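Local coordinates for choloylglycine hydrolase (Clostridium perfringens, PDB 2BJF) that hydrolyses the amide bond of glycine- and taurine-conjugated bile salts, releasing the bile acid and the amino acid, and also acts as a bile acid amine N-acyltransferase, at the (3alpha,5beta,12alpha)-3,12-dihydroxycholan-24-oic acid site and the interface of chains A and B. Sequence-based numbering; all coordinates share one arbitrary frame. Chains: chain A/B, Choloylglycine hydrolase.

Contact 1 is the bile acid pocket of one subunit, running from the nucleophile A:Cys2 to the far end of the deoxycholate steroid; contact 2 is a patch of the two-fold interface where loops of chain A receive loops of chain B. The centres of their C-alpha atoms lie about 19 Å apart, and the two share no residue. The centre of contact 2 is nonetheless about 11 Å from A:Cys2, so the neighbouring subunit packs near the catalytic end of the pocket. In the homotetramer, a dimer of dimers, assembly may therefore help shape the surroundings of the active site.

Contact 1: the (3alpha,5beta,12alpha)-3,12-dihydroxycholan-24-oic acid site. Residues chain A 2, 18, 20, 22, 24, 26, 61, 66-68, 80-82, 103, 133, 137-140, 142. With DXC ((3alpha,5beta,12alpha)-3,12-dihydroxycholan-24-oic acid), chain C.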
loop_
_atom_site.group_PDB
_atom_site.type_symbol
_atom_site.label_atom_id
_atom_site.label_comp_id
_atom_site.label_asym_id
_atom_site.label_seq_id
_atom_site.Cartn_x
_atom_site.Cartn_y
_atom_site.Cartn_z
ATOM N N CYS A 2 -20.592 -3.348 4.649
ATOM C CA CYS A 2 -21.580 -2.252 4.445
ATOM C C CYS A 2 -20.890 -0.902 4.444
ATOM O O CYS A 2 -19.874 -0.717 5.115
ATOM C CB CYS A 2 -22.634 -2.266 5.551
ATOM S SG CYS A 2 -23.398 -3.859 5.831
ATOM N N ARG A 18 -26.980 3.536 1.848
ATOM C CA ARG A 18 -25.970 2.522 2.139
ATOM C C ARG A 18 -25.806 1.446 1.073
ATOM O O ARG A 18 -26.733 1.157 0.314
ATOM C CB ARG A 18 -26.279 1.848 3.488
ATOM C CG ARG A 18 -27.667 1.194 3.584
ATOM C CD ARG A 18 -27.656 -0.289 3.198
ATOM N NE ARG A 18 -26.816 -1.087 4.090
ATOM C CZ ARG A 18 -27.169 -1.488 5.311
ATOM N NH1 ARG A 18 -28.360 -1.177 5.812
ATOM N NH2 ARG A 18 -26.321 -2.207 6.036
ATOM N N MET A 20 -25.481 -2.517 1.015
ATOM C CA MET A 20 -25.723 -3.697 1.837
ATOM C C MET A 20 -24.788 -4.812 1.393
ATOM O O MET A 20 -24.964 -5.378 0.314
ATOM C CB MET A 20 -27.181 -4.152 1.726
ATOM C CG MET A 20 -27.468 -5.522 2.348
ATOM S SD MET A 20 -27.226 -5.573 4.130
ATOM C CE MET A 20 -28.589 -4.551 4.668
ATOM N N ILE A 22 -23.658 -8.378 2.086
ATOM C CA ILE A 22 -23.921 -9.687 2.697
ATOM C C ILE A 22 -23.854 -10.803 1.646
ATOM O O ILE A 22 -23.948 -10.539 0.445
ATOM C CB ILE A 22 -25.285 -9.740 3.451
ATOM C CG1 ILE A 22 -26.422 -9.193 2.580
ATOM C CG2 ILE A 22 -25.200 -9.004 4.797
ATOM C CD1 ILE A 22 -27.805 -9.312 3.198
ATOM N N TYR A 24 -25.955 -13.415 1.654
ATOM C CA TYR A 24 -27.248 -14.090 1.744
ATOM C C TYR A 24 -28.413 -13.145 1.446
ATOM O O TYR A 24 -28.240 -11.927 1.395
ATOM C CB TYR A 24 -27.417 -14.712 3.139
ATOM C CG TYR A 24 -27.329 -13.715 4.281
ATOM C CD1 TYR A 24 -28.475 -13.094 4.780
ATOM C CD2 TYR A 24 -26.101 -13.394 4.862
ATOM C CE1 TYR A 24 -28.401 -12.177 5.825
ATOM C CE2 TYR A 24 -26.016 -12.477 5.908
ATOM C CZ TYR A 24 -27.170 -11.874 6.384
ATOM O OH TYR A 24 -27.097 -10.969 7.419
ATOM N N PHE A 26 -32.072 -11.842 2.930
ATOM C CA PHE A 26 -32.865 -11.796 4.161
ATOM C C PHE A 26 -34.362 -11.607 3.902
ATOM O O PHE A 26 -35.066 -10.968 4.687
ATOM C CB PHE A 26 -32.293 -10.797 5.194
ATOM C CG PHE A 26 -32.278 -9.355 4.747
ATOM C CD1 PHE A 26 -33.221 -8.453 5.237
ATOM C CD2 PHE A 26 -31.294 -8.883 3.882
ATOM C CE1 PHE A 26 -33.200 -7.113 4.853
ATOM C CE2 PHE A 26 -31.268 -7.545 3.486
ATOM C CZ PHE A 26 -32.222 -6.658 3.974
ATOM N N PHE A 61 -40.454 -10.805 9.899
ATOM C CA PHE A 61 -40.026 -12.059 10.507
ATOM C C PHE A 61 -40.951 -12.406 11.662
ATOM O O PHE A 61 -41.128 -11.606 12.587
ATOM C CB PHE A 61 -38.578 -11.940 10.995
ATOM C CG PHE A 61 -37.938 -13.257 11.345
ATOM C CD1 PHE A 61 -37.263 -13.997 10.378
ATOM C CD2 PHE A 61 -37.993 -13.749 12.646
ATOM C CE1 PHE A 61 -36.662 -15.213 10.699
ATOM C CE2 PHE A 61 -37.396 -14.965 12.977
ATOM C CZ PHE A 61 -36.730 -15.697 12.002
ATOM N N THR A 66 -38.793 -5.739 10.748
ATOM C CA THR A 66 -37.467 -5.325 11.206
ATOM C C THR A 66 -36.672 -4.775 10.020
ATOM O O THR A 66 -36.748 -5.315 8.913
ATOM C CB THR A 66 -36.717 -6.469 11.949
ATOM O OG1 THR A 66 -35.460 -5.989 12.442
ATOM C CG2 THR A 66 -36.492 -7.687 11.047
ATOM N N PHE A 67 -35.924 -3.699 10.252
ATOM C CA PHE A 67 -35.347 -2.908 9.159
ATOM C C PHE A 67 -33.829 -2.977 9.027
ATOM O O PHE A 67 -33.109 -3.129 10.016
ATOM C CB PHE A 67 -35.775 -1.444 9.285
ATOM C CG PHE A 67 -37.213 -1.202 8.935
ATOM C CD1 PHE A 67 -37.567 -0.786 7.655
ATOM C CD2 PHE A 67 -38.215 -1.392 9.880
ATOM C CE1 PHE A 67 -38.899 -0.563 7.322
ATOM C CE2 PHE A 67 -39.550 -1.174 9.556
ATOM C CZ PHE A 67 -39.893 -0.757 8.274
ATOM N N ALA A 68 -33.363 -2.848 7.785
ATOM C CA ALA A 68 -31.939 -2.736 7.475
ATOM C C ALA A 68 -31.537 -1.268 7.339
ATOM O O ALA A 68 -30.453 -0.866 7.768
ATOM C CB ALA A 68 -31.620 -3.491 6.202
ATOM N N GLY A 80 -28.698 0.331 9.702
ATOM C CA GLY A 80 -27.993 -0.643 10.531
ATOM C C GLY A 80 -26.937 -1.365 9.717
ATOM O O GLY A 80 -27.243 -1.961 8.683
ATOM N N LEU A 81 -25.693 -1.302 10.185
ATOM C CA LEU A 81 -24.549 -1.887 9.483
ATOM C C LEU A 81 -23.867 -2.909 10.385
ATOM O O LEU A 81 -23.890 -2.766 11.608
ATOM C CB LEU A 81 -23.553 -0.791 9.075
ATOM C CG LEU A 81 -23.913 0.201 7.956
ATOM C CD1 LEU A 81 -24.948 1.231 8.390
ATOM C CD2 LEU A 81 -22.665 0.909 7.454
ATOM N N ASN A 82 -23.264 -3.932 9.781
ATOM C CA ASN A 82 -22.581 -4.989 10.532
ATOM C C ASN A 82 -21.482 -4.442 11.442
ATOM O O ASN A 82 -20.762 -3.514 11.073
ATOM C CB ASN A 82 -22.012 -6.050 9.580
ATOM C CG ASN A 82 -21.515 -7.292 10.307
ATOM O OD1 ASN A 82 -22.106 -7.736 11.295
ATOM N ND2 ASN A 82 -20.425 -7.865 9.812
ATOM N N TYR A 103 -32.961 -6.023 17.329
ATOM C CA TYR A 103 -33.774 -6.116 16.111
ATOM C C TYR A 103 -34.730 -4.932 15.924
ATOM O O TYR A 103 -35.167 -4.657 14.805
ATOM C CB TYR A 103 -34.567 -7.433 16.088
ATOM C CG TYR A 103 -35.630 -7.536 17.166
ATOM C CD1 TYR A 103 -36.898 -6.977 16.983
ATOM C CD2 TYR A 103 -35.369 -8.191 18.367
ATOM C CE1 TYR A 103 -37.873 -7.061 17.971
ATOM C CE2 TYR A 103 -36.342 -8.287 19.361
ATOM C CZ TYR A 103 -37.590 -7.719 19.156
ATOM O OH TYR A 103 -38.555 -7.804 20.134
ATOM N N ILE A 133 -35.641 -11.910 18.371
ATOM C CA ILE A 133 -36.879 -11.536 17.681
ATOM C C ILE A 133 -37.901 -12.676 17.752
ATOM O O ILE A 133 -39.109 -12.442 17.822
ATOM C CB ILE A 133 -36.603 -11.110 16.204
ATOM C CG1 ILE A 133 -37.840 -10.454 15.577
ATOM C CG2 ILE A 133 -36.080 -12.292 15.370
ATOM C CD1 ILE A 133 -37.568 -9.709 14.276
ATOM N N ILE A 137 -32.871 -17.163 18.661
ATOM C CA ILE A 137 -32.013 -16.723 17.560
ATOM C C ILE A 137 -31.188 -15.494 17.940
ATOM O O ILE A 137 -31.749 -14.464 18.325
ATOM C CB ILE A 137 -32.834 -16.420 16.278
ATOM C CG1 ILE A 137 -33.709 -17.618 15.893
ATOM C CG2 ILE A 137 -31.905 -16.046 15.124
ATOM C CD1 ILE A 137 -34.779 -17.305 14.859
ATOM N N PRO A 138 -29.848 -15.607 17.843
ATOM C CA PRO A 138 -28.953 -14.478 18.086
ATOM C C PRO A 138 -29.241 -13.317 17.141
ATOM O O PRO A 138 -29.498 -13.530 15.952
ATOM C CB PRO A 138 -27.565 -15.059 17.792
ATOM C CG PRO A 138 -27.717 -16.523 17.985
ATOM C CD PRO A 138 -29.099 -16.833 17.511
ATOM N N ASN A 139 -29.218 -12.103 17.681
ATOM C CA ASN A 139 -29.351 -10.898 16.875
ATOM C C ASN A 139 -28.072 -10.626 16.098
ATOM O O ASN A 139 -26.974 -10.941 16.567
ATOM C CB ASN A 139 -29.676 -9.697 17.760
ATOM C CG ASN A 139 -31.122 -9.673 18.206
ATOM O OD1 ASN A 139 -32.036 -9.544 17.390
ATOM N ND2 ASN A 139 -31.339 -9.783 19.511
ATOM N N THR A 140 -28.225 -10.046 14.910
ATOM C CA THR A 140 -27.088 -9.610 14.106
ATOM C C THR A 140 -26.301 -8.551 14.880
ATOM O O THR A 140 -26.887 -7.690 15.543
ATOM C CB THR A 140 -27.552 -9.043 12.742
ATOM O OG1 THR A 140 -28.441 -9.974 12.112
ATOM C CG2 THR A 140 -26.367 -8.783 11.814
ATOM N N LEU A 142 -24.579 -5.280 15.227
ATOM C CA LEU A 142 -24.887 -4.051 14.499
ATOM C C LEU A 142 -24.393 -2.775 15.166
ATOM O O LEU A 142 -24.285 -2.694 16.391
ATOM C CB LEU A 142 -26.400 -3.922 14.294
ATOM C CG LEU A 142 -27.162 -4.955 13.462
ATOM C CD1 LEU A 142 -28.640 -4.881 13.796
ATOM C CD2 LEU A 142 -26.925 -4.765 11.968
HETATM C C1 DXC C . -31.477 -13.830 12.406
HETATM C C2 DXC C . -31.757 -12.552 13.197
HETATM C C3 DXC C . -33.106 -11.899 12.845
HETATM C C4 DXC C . -33.324 -11.687 11.336
HETATM C C5 DXC C . -33.011 -12.985 10.588
HETATM C C6 DXC C . -31.639 -13.580 10.910
HETATM C C7 DXC C . -33.270 -10.607 13.660
HETATM C C8 DXC C . -32.440 -9.433 13.136
HETATM C C9 DXC C . -32.538 -9.223 11.624
HETATM C C10 DXC C . -32.406 -10.542 10.833
HETATM C C11 DXC C . -31.422 -8.298 11.127
HETATM C C12 DXC C . -31.466 -7.985 9.629
HETATM C C13 DXC C . -31.397 -9.292 8.824
HETATM C C14 DXC C . -32.447 -10.305 9.309
HETATM C C15 DXC C . -31.179 -6.965 11.835
HETATM C C16 DXC C . -30.341 -6.183 10.817
HETATM C C17 DXC C . -30.243 -7.057 9.553
HETATM C C18 DXC C . -34.790 -11.355 11.063
HETATM C C19 DXC C . -29.966 -6.225 8.282
HETATM O O1 DXC C . -30.087 -9.877 8.885
HETATM O O2 DXC C . -30.139 -14.268 12.671
HETATM C C20 DXC C . -32.752 -7.230 9.241
HETATM C C21 DXC C . -28.593 -5.542 8.343
HETATM C C22 DXC C . -27.435 -6.538 8.465
HETATM C C23 DXC C . -26.124 -5.966 7.974
HETATM O O3 DXC C . -26.110 -4.863 7.386
HETATM O O4 DXC C . -25.089 -6.636 8.177
HETATM C C24 DXC C . -30.091 -6.998 6.966
HETATM O O HOH W 1 -24.880 -9.847 8.408
#
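A:Gly80 O is the best-held polar atom, gripped by A:Arg18 NH2 at 2.8 Å, near the guanidinium plane, and more weakly by A:Arg18 NH1 at 3.2 Å. Carboxylate oxygen O3 of DXC is salt-bridged to A:Arg18 NH2 at 3.0 Å; the N-H points elsewhere, so the attraction is electrostatic. Arginine suits this place because one flat cation with several N-H groups can face the carboxylate and also bond backbone carbonyls. Weak bonds from NH1 to A:Ala68 O and from NH2 to A:Cys2 SG further help to fix its rotation. From a crowded chi1 of 57° the chain bends again at chi2 and chi3, and A:Met20 CE covers one guanidinium face. At its edge lies the nucleophile A:Cys2, whose SG stands 3.3 Å from O3. The nearby positive charge might favour a thiolate. The other carboxylate oxygen, O4, is reached through water 1, which also bonds A:Tyr24 OH at the ring edge.

Largely apolar walls receive the steroid. A:Phe26 presents its flat face to methyl C24, 3.5 Å from the centroid. A:Leu142 turns CD1 to C16, while A:Ile137 brings CG2 to C1 at the distal end, where hydroxyl O2 bonds A:Pro138 O weakly. A:Thr140 OG1, anti to the carbonyl carbon, lies 3.6 Å from DXC O1 and also near C11. The pocket thus places the carboxylate of deoxycholate, a product, beside the N-terminal nucleophile of this Ntn-hydrolase, A:Cys2, which attacks the conjugate's amide.

Contact 2: the interface of chains A and B. Residues chain A 222-225, 265-268, 274; chain B 194, 196, 212-214, 216.
B:Gln212 is the side chain round which this patch is built, crossing A:Thr266, A:Thr268 and A:Asp274 obliquely. Its CG lies anti to the carbonyl carbon (chi1 -70°), and a bend at chi2 (-60°) carries the amide toward A:Thr268. CB meets A:Thr266 CG2 at 3.8 Å, a methyl brought forward by standing anti to its own backbone N. Further along, the amide carbon CD rests against A:Thr268 CG2. The carboxylate of A:Asp274 approaches the aliphatic part, OD2 lying 3.4 Å from CG, with its plane turned 71° from that of the amide. Glutamine suits the place: its CB packs on the methyl of A:Thr266 and its amide carbon on that of A:Thr268, and its polar end can share water 4 through a weak bond from NE2.

Backbone pairing fixes the register alongside. A:Arg267 N donates to B:Tyr194 O at 3.0 Å from above the carbonyl plane, and B:Gln196 N returns a bond to A:Arg267 O at 2.9 Å, in the carbonyl plane. The side chain of B:Gln196 works as a second shell: bent at chi2, it turns OE1 back to accept from B:Gly213 N at 2.9 Å and from B:Thr214 N, holding the inserted loop in shape. B:Gly213, with its positive phi, lets that loop turn while A:Thr224 CG2 packs on its carbonyl. A:Thr224 is itself set by A:Asp222, whose OD2 uses its syn lone pair for the threonine hydroxyl at 2.6 Å and is met by the backbone N from above the carboxylate plane. Waters 2 and 3 link A:Phe223 to the carbonyls of B:Gly213 and B:Gln212.

In the fold, the patch joins loops of chain A, one leading into helix 225-243 and another preceding strand 275-283, to two chain B loops, one between 3-10 helix 187-189 and strand 199-202, the other entering 3-10 helix 214-216; the two-fold repeats it with chains exchanged.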
loop_
_atom_site.group_PDB
_atom_site.type_symbol
_atom_site.label_atom_id
_atom_site.label_comp_id
_atom_site.label_asym_id
_atom_site.label_seq_id
_atom_site.Cartn_x
_atom_site.Cartn_y
_atom_site.Cartn_z
ATOM N N ASP A 222 -8.471 -2.717 -1.156
ATOM C CA ASP A 222 -9.169 -3.937 -0.765
ATOM C C ASP A 222 -10.576 -3.632 -0.246
ATOM O O ASP A 222 -11.015 -2.477 -0.244
ATOM C CB ASP A 222 -8.367 -4.681 0.296
ATOM C CG ASP A 222 -8.181 -3.862 1.547
ATOM O OD1 ASP A 222 -7.290 -2.986 1.564
ATOM O OD2 ASP A 222 -8.941 -4.084 2.506
ATOM N N PHE A 223 -11.272 -4.672 0.206
ATOM C CA PHE A 223 -12.676 -4.546 0.590
ATOM C C PHE A 223 -12.927 -4.663 2.096
ATOM O O PHE A 223 -14.075 -4.822 2.521
ATOM C CB PHE A 223 -13.532 -5.555 -0.190
ATOM C CG PHE A 223 -13.460 -5.382 -1.683
ATOM C CD1 PHE A 223 -14.294 -4.476 -2.332
ATOM C CD2 PHE A 223 -12.554 -6.122 -2.440
ATOM C CE1 PHE A 223 -14.226 -4.306 -3.713
ATOM C CE2 PHE A 223 -12.480 -5.960 -3.824
ATOM C CZ PHE A 223 -13.320 -5.053 -4.460
ATOM N N THR A 224 -11.868 -4.570 2.904
ATOM C CA THR A 224 -12.041 -4.546 4.362
ATOM C C THR A 224 -12.772 -3.271 4.782
ATOM O O THR A 224 -12.719 -2.262 4.071
ATOM C CB THR A 224 -10.706 -4.641 5.142
ATOM O OG1 THR A 224 -9.870 -3.523 4.815
ATOM C CG2 THR A 224 -9.988 -5.952 4.853
ATOM N N PRO A 225 -13.471 -3.313 5.932
ATOM C CA PRO A 225 -14.174 -2.126 6.427
ATOM C C PRO A 225 -13.285 -0.885 6.563
ATOM O O PRO A 225 -13.711 0.208 6.188
ATOM C CB PRO A 225 -14.702 -2.576 7.791
ATOM C CG PRO A 225 -14.828 -4.056 7.674
ATOM C CD PRO A 225 -13.673 -4.478 6.815
ATOM N N SER A 265 -14.504 -12.364 -5.446
ATOM C CA SER A 265 -13.251 -11.841 -4.878
ATOM C C SER A 265 -13.251 -11.601 -3.370
ATOM O O SER A 265 -12.186 -11.437 -2.769
ATOM C CB SER A 265 -12.802 -10.576 -5.621
ATOM O OG SER A 265 -13.879 -9.675 -5.808
ATOM N N THR A 266 -14.436 -11.567 -2.766
ATOM C CA THR A 266 -14.563 -11.491 -1.311
ATOM C C THR A 266 -15.258 -12.757 -0.809
ATOM O O THR A 266 -16.478 -12.786 -0.622
ATOM C CB THR A 266 -15.308 -10.206 -0.857
ATOM O OG1 THR A 266 -14.672 -9.059 -1.430
ATOM C CG2 THR A 266 -15.295 -10.069 0.667
ATOM N N ARG A 267 -14.462 -13.804 -0.612
ATOM C CA ARG A 267 -14.975 -15.117 -0.227
ATOM C C ARG A 267 -14.921 -15.319 1.281
ATOM O O ARG A 267 -13.871 -15.142 1.903
ATOM C CB ARG A 267 -14.188 -16.229 -0.933
ATOM C CG ARG A 267 -14.182 -16.139 -2.459
ATOM C CD ARG A 267 -15.470 -16.671 -3.075
ATOM N NE ARG A 267 -15.503 -18.133 -3.088
ATOM C CZ ARG A 267 -16.507 -18.863 -3.568
ATOM N NH1 ARG A 267 -17.582 -18.278 -4.080
ATOM N NH2 ARG A 267 -16.435 -20.187 -3.533
ATOM N N THR A 268 -16.059 -15.693 1.861
ATOM C CA THR A 268 -16.146 -15.994 3.290
ATOM C C THR A 268 -15.492 -17.346 3.583
ATOM O O THR A 268 -15.179 -18.101 2.659
ATOM C CB THR A 268 -17.613 -16.025 3.774
ATOM O OG1 THR A 268 -18.303 -17.117 3.155
ATOM C CG2 THR A 268 -18.328 -14.714 3.442
ATOM N N ASP A 274 -19.318 -12.734 -0.885
ATOM C CA ASP A 274 -19.897 -11.555 -0.257
ATOM C C ASP A 274 -20.120 -10.508 -1.347
ATOM O O ASP A 274 -19.199 -10.188 -2.104
ATOM C CB ASP A 274 -18.949 -11.022 0.822
ATOM C CG ASP A 274 -19.656 -10.202 1.890
ATOM O OD1 ASP A 274 -20.877 -9.964 1.784
ATOM O OD2 ASP A 274 -18.973 -9.786 2.851
ATOM N N TYR B 194 -8.305 -14.518 -2.341
ATOM C CA TYR B 194 -9.727 -14.172 -2.376
ATOM C C TYR B 194 -10.444 -14.711 -1.145
ATOM O O TYR B 194 -11.460 -14.161 -0.714
ATOM C CB TYR B 194 -10.395 -14.702 -3.649
ATOM C CG TYR B 194 -9.644 -14.388 -4.923
ATOM C CD1 TYR B 194 -9.240 -13.083 -5.215
ATOM C CD2 TYR B 194 -9.340 -15.395 -5.838
ATOM C CE1 TYR B 194 -8.546 -12.790 -6.382
ATOM C CE2 TYR B 194 -8.645 -15.113 -7.011
ATOM C CZ TYR B 194 -8.256 -13.808 -7.276
ATOM O OH TYR B 194 -7.574 -13.516 -8.432
ATOM N N GLN B 196 -11.112 -15.489 2.726
ATOM C CA GLN B 196 -10.943 -14.795 4.000
ATOM C C GLN B 196 -9.837 -15.419 4.851
ATOM O O GLN B 196 -9.747 -16.643 4.969
ATOM C CB GLN B 196 -12.268 -14.790 4.774
ATOM C CG GLN B 196 -12.225 -14.129 6.156
ATOM C CD GLN B 196 -12.135 -12.610 6.103
ATOM O OE1 GLN B 196 -11.809 -12.021 5.072
ATOM N NE2 GLN B 196 -12.424 -11.969 7.231
ATOM N N GLN B 212 -14.760 -8.830 6.404
ATOM C CA GLN B 212 -14.442 -9.603 5.209
ATOM C C GLN B 212 -13.452 -8.869 4.311
ATOM O O GLN B 212 -13.496 -7.640 4.205
ATOM C CB GLN B 212 -15.714 -9.933 4.419
ATOM C CG GLN B 212 -16.647 -10.936 5.094
ATOM C CD GLN B 212 -15.998 -12.292 5.359
ATOM O OE1 GLN B 212 -16.215 -12.892 6.408
ATOM N NE2 GLN B 212 -15.206 -12.777 4.408
ATOM N N GLY B 213 -12.557 -9.628 3.684
ATOM C CA GLY B 213 -11.640 -9.090 2.681
ATOM C C GLY B 213 -10.171 -9.019 3.064
ATOM O O GLY B 213 -9.379 -8.380 2.372
ATOM N N THR B 214 -9.796 -9.684 4.154
ATOM C CA THR B 214 -8.425 -9.593 4.671
ATOM C C THR B 214 -7.365 -10.206 3.755
ATOM O O THR B 214 -6.186 -9.856 3.843
ATOM C CB THR B 214 -8.300 -10.211 6.077
ATOM O OG1 THR B 214 -8.771 -11.565 6.053
ATOM C CG2 THR B 214 -9.101 -9.402 7.093
ATOM N N LEU B 216 -7.053 -9.793 0.534
ATOM C CA LEU B 216 -6.664 -8.875 -0.544
ATOM C C LEU B 216 -5.982 -7.591 -0.070
ATOM O O LEU B 216 -5.696 -6.704 -0.879
ATOM C CB LEU B 216 -7.868 -8.527 -1.428
ATOM C CG LEU B 216 -8.444 -9.587 -2.368
ATOM C CD1 LEU B 216 -9.516 -8.956 -3.245
ATOM C CD2 LEU B 216 -7.363 -10.227 -3.233
HETATM O O HOH W 2 -10.517 -7.311 0.188
HETATM O O HOH W 3 -15.850 -6.081 4.726
HETATM O O HOH W 4 -13.004 -12.519 2.171
#